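PDB 3PNU: dihydroorotase from Campylobacter jejuni subsp. jejuni, which probably catalyses the reversible, zinc-dependent cyclization of carbamoyl aspartate to dihydroorotate, the third step of de novo pyrimidine synthesis. Local coordinates for residues L153-T158 and M187-T192; R165-A170 and T192-E197; L211-I216 and C232-K237; E247-G252 and E291-N296. One frame throughout, in Å; residues are numbered along the deposited sequence.

Contact 1: residues L153-T158 and M187-T192. With ZN (zinc ion), chain C.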
loop_
_atom_site.group_PDB
_atom_site.type_symbol
_atom_site.label_atom_id
_atom_site.label_comp_id
_atom_site.label_asym_id
_atom_site.label_seq_id
_atom_site.Cartn_x
_atom_site.Cartn_y
_atom_site.Cartn_z
ATOM N N LEU A 153 0.564 23.297 14.453
ATOM C CA LEU A 153 -0.044 22.039 14.100
ATOM C C LEU A 153 0.829 21.533 12.951
ATOM O O LEU A 153 1.115 22.283 12.016
ATOM C CB LEU A 153 -1.496 22.258 13.622
ATOM C CG LEU A 153 -2.326 23.284 14.414
ATOM C CD1 LEU A 153 -3.745 23.374 13.834
ATOM C CD2 LEU A 153 -2.358 22.994 15.938
ATOM N N VAL A 154 1.249 20.276 12.993
ATOM C CA VAL A 154 2.171 19.777 11.985
ATOM C C VAL A 154 1.767 18.465 11.371
ATOM O O VAL A 154 1.305 17.580 12.059
ATOM C CB VAL A 154 3.549 19.558 12.684
ATOM C CG1 VAL A 154 4.609 18.986 11.737
ATOM C CG2 VAL A 154 4.017 20.875 13.319
ATOM N N HIS A 155 1.916 18.346 10.055
ATOM C CA HIS A 155 1.703 17.073 9.367
ATOM C C HIS A 155 3.110 16.465 9.412
ATOM O O HIS A 155 3.979 16.827 8.622
ATOM C CB HIS A 155 1.228 17.294 7.932
ATOM C CG HIS A 155 1.041 16.020 7.164
ATOM N ND1 HIS A 155 -0.192 15.573 6.742
ATOM C CD2 HIS A 155 1.929 15.069 6.793
ATOM C CE1 HIS A 155 -0.054 14.421 6.113
ATOM N NE2 HIS A 155 1.224 14.088 6.135
ATOM N N GLY A 156 3.346 15.568 10.362
ATOM C CA GLY A 156 4.687 14.995 10.597
ATOM C C GLY A 156 5.157 13.814 9.752
ATOM O O GLY A 156 5.118 12.674 10.184
ATOM N N GLU A 157 5.638 14.104 8.552
ATOM C CA GLU A 157 6.157 13.078 7.652
ATOM C C GLU A 157 7.279 13.626 6.821
ATOM O O GLU A 157 7.191 14.758 6.339
ATOM C CB GLU A 157 5.097 12.577 6.673
ATOM C CG GLU A 157 4.094 11.641 7.246
ATOM C CD GLU A 157 3.229 10.989 6.173
ATOM O OE1 GLU A 157 2.579 11.700 5.367
ATOM O OE2 GLU A 157 3.193 9.757 6.155
ATOM N N THR A 158 8.328 12.815 6.671
ATOM C CA THR A 158 9.457 13.146 5.811
ATOM C C THR A 158 9.111 12.556 4.440
ATOM O O THR A 158 7.978 12.087 4.237
ATOM C CB THR A 158 10.758 12.507 6.292
ATOM O OG1 THR A 158 10.614 11.090 6.252
ATOM C CG2 THR A 158 11.121 12.959 7.715
ATOM N N MET A 187 1.335 17.218 17.145
ATOM C CA MET A 187 1.665 16.203 16.165
ATOM C C MET A 187 0.325 15.696 15.614
ATOM O O MET A 187 -0.344 14.884 16.251
ATOM C CB MET A 187 2.437 15.059 16.842
ATOM C CG MET A 187 3.729 15.508 17.543
ATOM S SD MET A 187 4.748 14.170 18.202
ATOM C CE MET A 187 3.626 13.427 19.374
ATOM N N GLU A 188 -0.088 16.195 14.452
ATOM C CA GLU A 188 -1.373 15.779 13.867
ATOM C C GLU A 188 -1.409 14.348 13.422
ATOM O O GLU A 188 -0.373 13.755 13.101
ATOM C CB GLU A 188 -1.742 16.669 12.686
ATOM C CG GLU A 188 -2.010 18.109 13.089
ATOM C CD GLU A 188 -3.221 18.250 14.023
ATOM O OE1 GLU A 188 -4.133 17.365 14.032
ATOM O OE2 GLU A 188 -3.252 19.267 14.738
ATOM N N HIS A 189 -2.628 13.802 13.379
ATOM C CA HIS A 189 -2.886 12.404 13.005
ATOM C C HIS A 189 -1.703 11.454 13.199
ATOM O O HIS A 189 -1.125 10.957 12.239
ATOM C CB HIS A 189 -3.400 12.299 11.581
ATOM C CG HIS A 189 -2.646 13.126 10.592
ATOM N ND1 HIS A 189 -1.288 13.016 10.410
ATOM C CD2 HIS A 189 -3.075 14.045 9.693
ATOM C CE1 HIS A 189 -0.904 13.865 9.469
ATOM N NE2 HIS A 189 -1.972 14.486 9.007
ATOM N N ILE A 190 -1.336 11.198 14.441
ATOM C CA ILE A 190 -0.226 10.285 14.669
ATOM C C ILE A 190 -0.683 8.881 14.350
ATOM O O ILE A 190 -1.861 8.526 14.545
ATOM C CB ILE A 190 0.361 10.377 16.056
ATOM C CG1 ILE A 190 -0.656 9.990 17.145
ATOM C CG2 ILE A 190 0.904 11.801 16.292
ATOM C CD1 ILE A 190 0.022 9.790 18.557
ATOM N N THR A 191 0.256 8.086 13.853
ATOM C CA THR A 191 -0.021 6.736 13.412
ATOM C C THR A 191 1.018 5.705 13.805
ATOM O O THR A 191 0.943 4.586 13.356
ATOM C CB THR A 191 -0.059 6.735 11.893
ATOM O OG1 THR A 191 1.234 7.114 11.397
ATOM C CG2 THR A 191 -1.134 7.738 11.375
ATOM N N THR A 192 1.981 6.081 14.631
ATOM C CA THR A 192 3.051 5.191 15.009
ATOM C C THR A 192 3.272 5.130 16.507
ATOM O O THR A 192 3.003 6.086 17.250
ATOM C CB THR A 192 4.392 5.691 14.446
ATOM O OG1 THR A 192 4.691 6.974 15.013
ATOM C CG2 THR A 192 4.367 5.791 12.907
HETATM ZN ZN ZN C . -2.127 15.799 7.449
HETATM O O HOH W 1 2.419 14.062 12.789
HETATM O O HOH W 2 -3.785 14.843 6.799
#

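Contact 2: residues R165-A170 and T192-E197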
loop_
_atom_site.group_PDB
_atom_site.type_symbol
_atom_site.label_atom_id
_atom_site.label_comp_id
_atom_site.label_asym_id
_atom_site.label_seq_id
_atom_site.Cartn_x
_atom_site.Cartn_y
_atom_site.Cartn_z
ATOM N N ARG A 165 8.012 7.360 7.071
ATOM C CA ARG A 165 7.927 8.804 7.024
ATOM C C ARG A 165 7.628 9.456 8.347
ATOM O O ARG A 165 8.225 10.494 8.659
ATOM C CB ARG A 165 6.909 9.253 5.991
ATOM C CG ARG A 165 7.338 8.946 4.607
ATOM C CD ARG A 165 6.281 9.291 3.609
ATOM N NE ARG A 165 6.782 9.020 2.279
ATOM C CZ ARG A 165 6.045 9.022 1.180
ATOM N NH1 ARG A 165 4.745 9.286 1.243
ATOM N NH2 ARG A 165 6.618 8.744 0.009
ATOM N N GLU A 166 6.728 8.860 9.129
ATOM C CA GLU A 166 6.371 9.454 10.413
ATOM C C GLU A 166 7.437 9.192 11.483
ATOM O O GLU A 166 7.849 10.128 12.190
ATOM C CB GLU A 166 4.995 9.011 10.898
ATOM C CG GLU A 166 4.652 9.572 12.262
ATOM C CD GLU A 166 3.251 9.218 12.723
ATOM O OE1 GLU A 166 3.107 8.895 13.920
ATOM O OE2 GLU A 166 2.305 9.249 11.897
ATOM N N SER A 167 7.882 7.950 11.620
ATOM C CA SER A 167 8.900 7.676 12.621
ATOM C C SER A 167 10.165 8.468 12.362
ATOM O O SER A 167 10.800 8.907 13.298
ATOM C CB SER A 167 9.219 6.201 12.702
ATOM O OG SER A 167 8.101 5.517 13.240
ATOM N N ASN A 168 10.526 8.671 11.099
ATOM C CA ASN A 168 11.729 9.440 10.808
ATOM C C ASN A 168 11.529 10.917 11.097
ATOM O O ASN A 168 12.504 11.664 11.237
ATOM C CB ASN A 168 12.217 9.223 9.352
ATOM C CG ASN A 168 12.589 7.780 9.074
ATOM O OD1 ASN A 168 12.600 6.953 9.973
ATOM N ND2 ASN A 168 12.879 7.476 7.827
ATOM N N PHE A 169 10.275 11.348 11.185
ATOM C CA PHE A 169 9.982 12.754 11.465
ATOM C C PHE A 169 10.123 13.052 12.979
ATOM O O PHE A 169 10.147 14.192 13.399
ATOM C CB PHE A 169 8.587 13.113 10.985
ATOM C CG PHE A 169 8.376 14.586 10.836
ATOM C CD1 PHE A 169 8.653 15.208 9.630
ATOM C CD2 PHE A 169 7.945 15.350 11.895
ATOM C CE1 PHE A 169 8.483 16.566 9.491
ATOM C CE2 PHE A 169 7.776 16.710 11.765
ATOM C CZ PHE A 169 8.044 17.325 10.568
ATOM N N ALA A 170 10.226 12.003 13.785
ATOM C CA ALA A 170 10.342 12.148 15.227
ATOM C C ALA A 170 11.490 13.068 15.658
ATOM O O ALA A 170 11.326 13.895 16.559
ATOM C CB ALA A 170 10.503 10.766 15.873
ATOM N N THR A 192 1.981 6.081 14.631
ATOM C CA THR A 192 3.051 5.191 15.009
ATOM C C THR A 192 3.272 5.130 16.507
ATOM O O THR A 192 3.003 6.086 17.250
ATOM C CB THR A 192 4.392 5.691 14.446
ATOM O OG1 THR A 192 4.691 6.974 15.013
ATOM C CG2 THR A 192 4.367 5.791 12.907
ATOM N N LYS A 193 3.804 4.008 16.949
ATOM C CA LYS A 193 4.153 3.836 18.340
ATOM C C LYS A 193 5.268 4.831 18.678
ATOM O O LYS A 193 5.335 5.353 19.785
ATOM C CB LYS A 193 4.598 2.405 18.572
ATOM C CG LYS A 193 4.938 2.060 20.024
ATOM C CD LYS A 193 5.170 0.576 20.159
ATOM C CE LYS A 193 5.629 0.199 21.557
ATOM N NZ LYS A 193 5.819 -1.277 21.675
ATOM N N THR A 194 6.129 5.112 17.709
ATOM C CA THR A 194 7.199 6.058 17.926
ATOM C C THR A 194 6.655 7.394 18.414
ATOM O O THR A 194 7.203 7.966 19.344
ATOM C CB THR A 194 8.006 6.330 16.632
ATOM O OG1 THR A 194 8.445 5.090 16.063
ATOM C CG2 THR A 194 9.210 7.239 16.914
ATOM N N LEU A 195 5.587 7.897 17.800
ATOM C CA LEU A 195 5.069 9.207 18.221
ATOM C C LEU A 195 4.196 9.087 19.463
ATOM O O LEU A 195 4.088 10.029 20.246
ATOM C CB LEU A 195 4.399 9.976 17.072
ATOM C CG LEU A 195 5.355 10.356 15.934
ATOM C CD1 LEU A 195 4.686 11.313 14.943
ATOM C CD2 LEU A 195 6.660 11.018 16.463
ATOM N N CYS A 196 3.576 7.937 19.661
ATOM C CA CYS A 196 2.839 7.735 20.899
ATOM C C CYS A 196 3.815 7.885 22.059
ATOM O O CYS A 196 3.508 8.531 23.034
ATOM C CB CYS A 196 2.181 6.364 20.957
ATOM S SG CYS A 196 0.866 6.202 19.757
ATOM N N GLU A 197 4.991 7.299 21.936
ATOM C CA GLU A 197 6.014 7.375 22.993
ATOM C C GLU A 197 6.640 8.747 23.130
ATOM O O GLU A 197 6.764 9.247 24.242
ATOM C CB GLU A 197 7.098 6.315 22.767
ATOM C CG GLU A 197 6.560 4.899 23.024
ATOM C CD GLU A 197 7.536 3.779 22.689
ATOM O OE1 GLU A 197 8.664 4.048 22.208
ATOM O OE2 GLU A 197 7.152 2.607 22.905
#

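Contact 3: residues L211-I216 and C232-K237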
loop_
_atom_site.group_PDB
_atom_site.type_symbol
_atom_site.label_atom_id
_atom_site.label_comp_id
_atom_site.label_asym_id
_atom_site.label_seq_id
_atom_site.Cartn_x
_atom_site.Cartn_y
_atom_site.Cartn_z
ATOM N N LEU A 211 -10.138 8.644 13.475
ATOM C CA LEU A 211 -10.983 7.523 13.724
ATOM C C LEU A 211 -10.405 6.294 13.051
ATOM O O LEU A 211 -10.209 5.271 13.695
ATOM C CB LEU A 211 -12.384 7.807 13.210
ATOM C CG LEU A 211 -13.361 6.634 13.296
ATOM C CD1 LEU A 211 -13.330 6.027 14.665
ATOM C CD2 LEU A 211 -14.763 7.104 12.888
ATOM N N HIS A 212 -10.104 6.401 11.760
ATOM C CA HIS A 212 -9.614 5.230 11.014
ATOM C C HIS A 212 -8.347 4.596 11.579
ATOM O O HIS A 212 -8.266 3.374 11.676
ATOM C CB HIS A 212 -9.560 5.488 9.496
ATOM C CG HIS A 212 -8.883 6.760 9.091
ATOM N ND1 HIS A 212 -9.449 8.003 9.281
ATOM C CD2 HIS A 212 -7.716 6.975 8.438
ATOM C CE1 HIS A 212 -8.637 8.930 8.801
ATOM N NE2 HIS A 212 -7.572 8.333 8.290
ATOM N N HIS A 213 -7.396 5.407 12.030
ATOM C CA HIS A 213 -6.157 4.866 12.577
ATOM C C HIS A 213 -6.331 4.081 13.861
ATOM O O HIS A 213 -5.389 3.356 14.289
ATOM C CB HIS A 213 -5.116 5.955 12.743
ATOM C CG HIS A 213 -4.580 6.464 11.447
ATOM N ND1 HIS A 213 -4.837 7.732 10.981
ATOM C CD2 HIS A 213 -3.820 5.859 10.501
ATOM C CE1 HIS A 213 -4.242 7.895 9.811
ATOM N NE2 HIS A 213 -3.620 6.773 9.497
ATOM N N LEU A 214 -7.498 4.214 14.500
ATOM C CA LEU A 214 -7.774 3.426 15.701
ATOM C C LEU A 214 -8.273 2.045 15.293
ATOM O O LEU A 214 -8.301 1.127 16.103
ATOM C CB LEU A 214 -8.864 4.068 16.557
ATOM C CG LEU A 214 -8.479 5.319 17.326
ATOM C CD1 LEU A 214 -9.746 5.982 17.890
ATOM C CD2 LEU A 214 -7.448 4.982 18.407
ATOM N N ILE A 215 -8.655 1.925 14.020
ATOM C CA ILE A 215 -9.278 0.725 13.503
ATOM C C ILE A 215 -8.452 -0.104 12.505
ATOM O O ILE A 215 -8.314 -1.309 12.684
ATOM C CB ILE A 215 -10.622 1.121 12.836
ATOM C CG1 ILE A 215 -11.548 1.783 13.876
ATOM C CG2 ILE A 215 -11.299 -0.095 12.229
ATOM C CD1 ILE A 215 -12.864 2.361 13.311
ATOM N N ILE A 216 -7.895 0.544 11.481
ATOM C CA ILE A 216 -7.183 -0.182 10.417
ATOM C C ILE A 216 -5.652 -0.268 10.548
ATOM O O ILE A 216 -5.034 0.492 11.302
ATOM C CB ILE A 216 -7.504 0.439 9.030
ATOM C CG1 ILE A 216 -6.774 1.763 8.830
ATOM C CG2 ILE A 216 -9.020 0.613 8.856
ATOM C CD1 ILE A 216 -6.969 2.370 7.480
ATOM N N CYS A 232 -4.862 6.646 2.917
ATOM C CA CYS A 232 -4.662 8.013 3.369
ATOM C C CYS A 232 -3.203 8.237 3.770
ATOM O O CYS A 232 -2.390 7.303 3.776
ATOM C CB CYS A 232 -5.536 8.291 4.589
ATOM S SG CYS A 232 -5.072 7.302 6.035
ATOM N N LYS A 233 -2.907 9.488 4.106
ATOM C CA LYS A 233 -1.614 9.893 4.580
ATOM C C LYS A 233 -1.827 10.469 5.984
ATOM O O LYS A 233 -2.706 11.309 6.181
ATOM C CB LYS A 233 -1.012 10.930 3.629
ATOM C CG LYS A 233 -0.753 10.348 2.227
ATOM C CD LYS A 233 -0.135 11.364 1.281
ATOM C CE LYS A 233 0.033 10.812 -0.176
ATOM N NZ LYS A 233 1.105 9.799 -0.303
ATOM N N PRO A 234 -1.063 9.996 6.979
ATOM C CA PRO A 234 -0.043 8.960 6.911
ATOM C C PRO A 234 -0.681 7.599 6.789
ATOM O O PRO A 234 -1.719 7.329 7.385
ATOM C CB PRO A 234 0.682 9.094 8.253
ATOM C CG PRO A 234 0.277 10.447 8.776
ATOM C CD PRO A 234 -1.093 10.624 8.308
ATOM N N ILE A 235 -0.050 6.747 6.006
ATOM C CA ILE A 235 -0.527 5.410 5.754
ATOM C C ILE A 235 -0.772 4.634 7.046
ATOM O O ILE A 235 -0.055 4.808 8.031
ATOM C CB ILE A 235 0.526 4.650 4.879
ATOM C CG1 ILE A 235 -0.053 3.354 4.339
ATOM C CG2 ILE A 235 1.866 4.414 5.642
ATOM C CD1 ILE A 235 -1.206 3.587 3.394
ATOM N N ALA A 236 -1.787 3.785 7.052
ATOM C CA ALA A 236 -2.033 2.934 8.212
ATOM C C ALA A 236 -0.809 2.014 8.329
ATOM O O ALA A 236 -0.285 1.534 7.326
ATOM C CB ALA A 236 -3.293 2.128 8.050
ATOM N N LYS A 237 -0.374 1.740 9.546
ATOM C CA LYS A 237 0.853 0.967 9.745
ATOM C C LYS A 237 0.659 -0.405 10.398
ATOM O O LYS A 237 -0.207 -1.161 9.967
ATOM C CB LYS A 237 1.886 1.869 10.463
ATOM C CG LYS A 237 2.218 3.111 9.572
ATOM C CD LYS A 237 3.106 4.095 10.173
ATOM C CE LYS A 237 3.358 5.249 9.223
ATOM N NZ LYS A 237 2.157 6.023 8.896
HETATM O O HOH W 3 -5.192 10.281 7.751
#

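Contact 4: residues E247-G252 and E291-N296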
loop_
_atom_site.group_PDB
_atom_site.type_symbol
_atom_site.label_atom_id
_atom_site.label_comp_id
_atom_site.label_asym_id
_atom_site.label_seq_id
_atom_site.Cartn_x
_atom_site.Cartn_y
_atom_site.Cartn_z
ATOM N N GLU A 247 -4.559 2.554 22.999
ATOM C CA GLU A 247 -4.248 2.680 24.413
ATOM C C GLU A 247 -4.288 4.160 24.852
ATOM O O GLU A 247 -4.773 4.472 25.935
ATOM C CB GLU A 247 -2.900 2.006 24.690
ATOM C CG GLU A 247 -2.443 1.929 26.150
ATOM C CD GLU A 247 -1.766 3.209 26.664
ATOM O OE1 GLU A 247 -1.380 3.239 27.860
ATOM O OE2 GLU A 247 -1.601 4.176 25.880
ATOM N N LEU A 248 -3.821 5.075 24.009
ATOM C CA LEU A 248 -3.836 6.492 24.372
ATOM C C LEU A 248 -5.245 7.048 24.319
ATOM O O LEU A 248 -5.667 7.775 25.207
ATOM C CB LEU A 248 -2.919 7.330 23.471
ATOM C CG LEU A 248 -1.397 7.169 23.588
ATOM C CD1 LEU A 248 -0.713 8.096 22.590
ATOM C CD2 LEU A 248 -0.886 7.464 25.001
ATOM N N ALA A 249 -5.967 6.721 23.262
ATOM C CA ALA A 249 -7.328 7.202 23.107
ATOM C C ALA A 249 -8.240 6.606 24.178
ATOM O O ALA A 249 -8.939 7.332 24.885
ATOM C CB ALA A 249 -7.856 6.874 21.708
ATOM N N PHE A 250 -8.211 5.287 24.321
ATOM C CA PHE A 250 -9.096 4.611 25.282
ATOM C C PHE A 250 -8.855 5.014 26.718
ATOM O O PHE A 250 -9.794 5.030 27.502
ATOM C CB PHE A 250 -9.035 3.082 25.165
ATOM C CG PHE A 250 -9.444 2.550 23.820
ATOM C CD1 PHE A 250 -10.406 3.190 23.066
ATOM C CD2 PHE A 250 -8.924 1.357 23.353
ATOM C CE1 PHE A 250 -10.801 2.679 21.827
ATOM C CE2 PHE A 250 -9.321 0.844 22.127
ATOM C CZ PHE A 250 -10.261 1.510 21.367
ATOM N N SER A 251 -7.612 5.336 27.065
ATOM C CA SER A 251 -7.288 5.753 28.424
ATOM C C SER A 251 -7.598 7.241 28.635
ATOM O O SER A 251 -7.485 7.740 29.740
ATOM C CB SER A 251 -5.814 5.535 28.705
ATOM O OG SER A 251 -5.019 6.431 27.925
ATOM N N GLY A 252 -7.972 7.943 27.573
ATOM C CA GLY A 252 -8.253 9.369 27.653
ATOM C C GLY A 252 -7.034 10.227 27.942
ATOM O O GLY A 252 -7.180 11.358 28.385
ATOM N N GLU A 291 -19.459 3.129 19.548
ATOM C CA GLU A 291 -19.323 1.657 19.611
ATOM C C GLU A 291 -17.935 1.242 20.149
ATOM O O GLU A 291 -17.834 0.413 21.075
ATOM C CB GLU A 291 -19.654 1.023 18.237
ATOM C CG GLU A 291 -19.430 -0.518 18.078
ATOM C CD GLU A 291 -20.159 -1.409 19.108
ATOM O OE1 GLU A 291 -19.929 -2.644 19.102
ATOM O OE2 GLU A 291 -20.946 -0.899 19.930
ATOM N N LEU A 292 -16.881 1.842 19.582
ATOM C CA LEU A 292 -15.500 1.562 19.990
ATOM C C LEU A 292 -15.251 1.749 21.465
ATOM O O LEU A 292 -14.685 0.868 22.123
ATOM C CB LEU A 292 -14.531 2.464 19.217
ATOM C CG LEU A 292 -14.090 1.959 17.853
ATOM C CD1 LEU A 292 -13.488 3.087 17.025
ATOM C CD2 LEU A 292 -13.108 0.802 18.076
ATOM N N PHE A 293 -15.652 2.905 21.987
ATOM C CA PHE A 293 -15.439 3.178 23.411
ATOM C C PHE A 293 -16.250 2.269 24.349
ATOM O O PHE A 293 -15.769 1.957 25.433
ATOM C CB PHE A 293 -15.568 4.675 23.735
ATOM C CG PHE A 293 -14.325 5.460 23.395
ATOM C CD1 PHE A 293 -13.995 5.719 22.071
ATOM C CD2 PHE A 293 -13.471 5.915 24.408
ATOM C CE1 PHE A 293 -12.841 6.422 21.753
ATOM C CE2 PHE A 293 -12.323 6.613 24.101
ATOM C CZ PHE A 293 -12.007 6.875 22.766
ATOM N N LYS A 294 -17.453 1.830 23.956
ATOM C CA LYS A 294 -18.180 0.863 24.814
ATOM C C LYS A 294 -17.404 -0.451 24.937
ATOM O O LYS A 294 -17.190 -0.962 26.040
ATOM C CB LYS A 294 -19.567 0.519 24.294
ATOM C CG LYS A 294 -20.640 1.525 24.602
ATOM C CD LYS A 294 -22.028 0.945 24.271
ATOM C CE LYS A 294 -22.416 -0.261 25.155
ATOM N NZ LYS A 294 -23.776 -0.794 24.805
ATOM N N GLN A 295 -16.974 -0.984 23.794
ATOM C CA GLN A 295 -16.252 -2.258 23.781
ATOM C C GLN A 295 -14.906 -2.203 24.491
ATOM O O GLN A 295 -14.496 -3.180 25.117
ATOM C CB GLN A 295 -16.016 -2.735 22.338
ATOM C CG GLN A 295 -17.279 -2.982 21.484
ATOM C CD GLN A 295 -18.133 -4.151 21.973
ATOM O OE1 GLN A 295 -17.747 -4.886 22.894
ATOM N NE2 GLN A 295 -19.306 -4.330 21.348
ATOM N N ASN A 296 -14.224 -1.058 24.408
ATOM C CA ASN A 296 -12.864 -0.948 24.942
ATOM C C ASN A 296 -12.596 0.115 25.996
ATOM O O ASN A 296 -11.510 0.127 26.587
ATOM C CB ASN A 296 -11.916 -0.678 23.762
ATOM C CG ASN A 296 -12.023 -1.738 22.669
ATOM O OD1 ASN A 296 -12.559 -1.478 21.594
ATOM N ND2 ASN A 296 -11.554 -2.943 22.960
#

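Contact 1: residues L153-T158 and M187-T192
His-155 and His-189 share one zinc ion at the mouth of a TIM barrel. His-155 ND1 binds the metal at 2.1 Å and His-189 NE2 at 2.0 Å. A water and carboxylated Lys-116 complete the site, which is one half of a two-zinc centre. The rings meet in an offset edge-to-face stack, planes 77° apart. The CE1 edge of His-189 lies over the rim of one face of His-155. Both nitrogens bind the metal, so His-155 ND1 and His-189 NE2 lie 3.1 Å apart without a hydrogen bond.

The second shell fixes the His-155 ring from its far nitrogen. His-155 NE2 donates to Glu-157 OE1 at 2.9 Å, nearly straight at 166° and close to the ring plane. Further back, Val-154 and Met-187 form a parallel bridge, and Glu-188 N donates to Val-154 O at 3.1 Å. The Glu-188 chain bends at chi2 (-64°), and its OE1 bonds to Thr-208 and to His-34, a ligand of the other zinc. The second oxygen of this carboxylate, Glu-188 OE2, lies 3.6 Å from Leu-153 CB.

Contact 2: residues R165-A170 and T192-E197
Glu-166 and Thr-192 reach for each other from opposite directions and meet through one carboxylate oxygen and one hydroxyl. The Glu-166 chain is extended, with CG anti to the backbone N (chi1 177°), which carries the carboxylate across to the start of the facing helix. Thr-192 OG1 donates to Glu-166 OE1 at 2.7 Å. The hydroxyl approaches from above the carboxylate plane, 43° out of it. Thr-192 N adds a weak bond to the same oxygen. The other oxygen, Glu-166 OE2, is turned to Thr-191 OG1.

Thr-192 is the N-cap of helix 193-201. Thr-192 OG1 also accepts from Leu-195 N at 3.1 Å, with an N-H...O angle of 154°. The hydroxyl thus accepts from the helix N-H and donates its own proton to Glu-166. This joins the loop that follows strand 152-154 to helix 193-201, within the TIM barrel. His-189, a zinc ligand, lies only a few residues before the cap.

Leu-195 crosses the Glu-166 chain at a slant. Its CD1 methyl comes up tightly against Glu-166 CG and OE1, though the exact spacing is doubtful. The other methyl, Leu-195 CD2, touches Ala-170 CB at 3.9 Å. Thr-194 has two branches at work. Thr-194 OG1 shares a hydrogen bond of 2.9 Å with Ser-167 OG, while its CG2 leans on Ala-170 CB. Arg-165 points elsewhere, and its NH1 bonds to Gly-223 O of the second subunit.

Contact 3: residues L211-I216 and C232-K237
The His-213 ring meets the 232-237 loop with its edge, where Pro-234 O and Ala-236 CA lie near its plane. Over one face of this ring sits His-212 CD2, offset toward the rim. The His-212 ring in turn takes Cys-232 SG at its own edge, 3.5 Å from His-212 NE2. The same sulfur lies oblique to the His-213 ring, so it touches both imidazoles. These groups belong to two loops of the TIM barrel, both between strand 205-209 and helix 239-250, with helix 218-223 in the connection.

One direct hydrogen bond joins the loops. His-213 holds CG anti to its carbonyl carbon (chi1 -70°), which brings the ring edge to Pro-234 O. His-213 NE2 donates to Pro-234 O at 2.9 Å, with an N-H...O angle of 147°. The oxygen is tilted 16° from the ring plane, and the nitrogen lies nearly in line with the carbonyl bond. At the other side of the ring, ND1 is bonded to Thr-210 OG1. The two bonds fix the rotation of the imidazole. A water links the second histidine to the same loop, bonded to His-212 NE2 and donating to Lys-233 O.

A cis peptide bond precedes Pro-234. The proline packs against Glu-157 and the zinc ligand His-189, in the second shell of the metal site. Ile-235 packs on Ile-222 of the second subunit. Lys-237 NZ donates to Ile-235 O at 2.7 Å and is also bonded to Thr-191 OG1. At the apolar end, Ile-216 CG1 meets Ala-236 CB at 3.6 Å.

Contact 4: residues E247-G252 and E291-N296
With CG anti to its carbonyl carbon (chi1 -60°), Phe-250 swings its ring off helix 239-250 and toward Phe-293 and Asn-296. Phe-293, with chi1 at -80°, presents a ring face to it. The two rings form an edge-to-face stack, planes 87° apart and centroids 5.3 Å apart. Phe-250 supplies the edge. Phe-250 CD1 stands over the centre of the other ring, 4.0 Å from Phe-293 CZ.

Asn-296 covers one face of the Phe-250 ring. Asn-296 CB makes a CH-pi contact, 3.6 Å from the ring centroid. Phe-250 is therefore used twice, once at its edge and once on a face. Leu-292 CD2 adds a looser contact at the CZ end of the same ring.

The Phe-293 ring also brings its own edge to the backbone of the first helix, where Phe-293 CE2 lies 3.5 Å from Ala-249 O. That carbonyl already accepts from Gly-252 N. The glycine, at positive phi, ends the helix in a Schellman motif. Phe-250 O is bonded to Ser-297 and Asn-301. Away from the zinc centre, this is aromatic packing between the C-terminal ends of two helices, 239-250 and 285-296, of the TIM barrel.

Overall arrangement
All four contacts belong to the TIM barrel, and contacts 1 to 3 cluster near the zinc centre. Contacts 1 and 2 have centres 8 Å apart, share Thr-192, and their segments alternate along the chain. Contact 3 follows, its centre 12 Å from that of contact 1. Thr-191 lies between Glu-166 of contact 2 and Lys-237 of contact 3. Contact 4 comes last, 21 Å from contact 1 between centres. It touches contact 3 through Leu-292 and Ala-249, and contact 2 through Leu-248 packed on Cys-196. The order therefore runs from the metal ligands, through the loops packed beside them, to packing among outer helices.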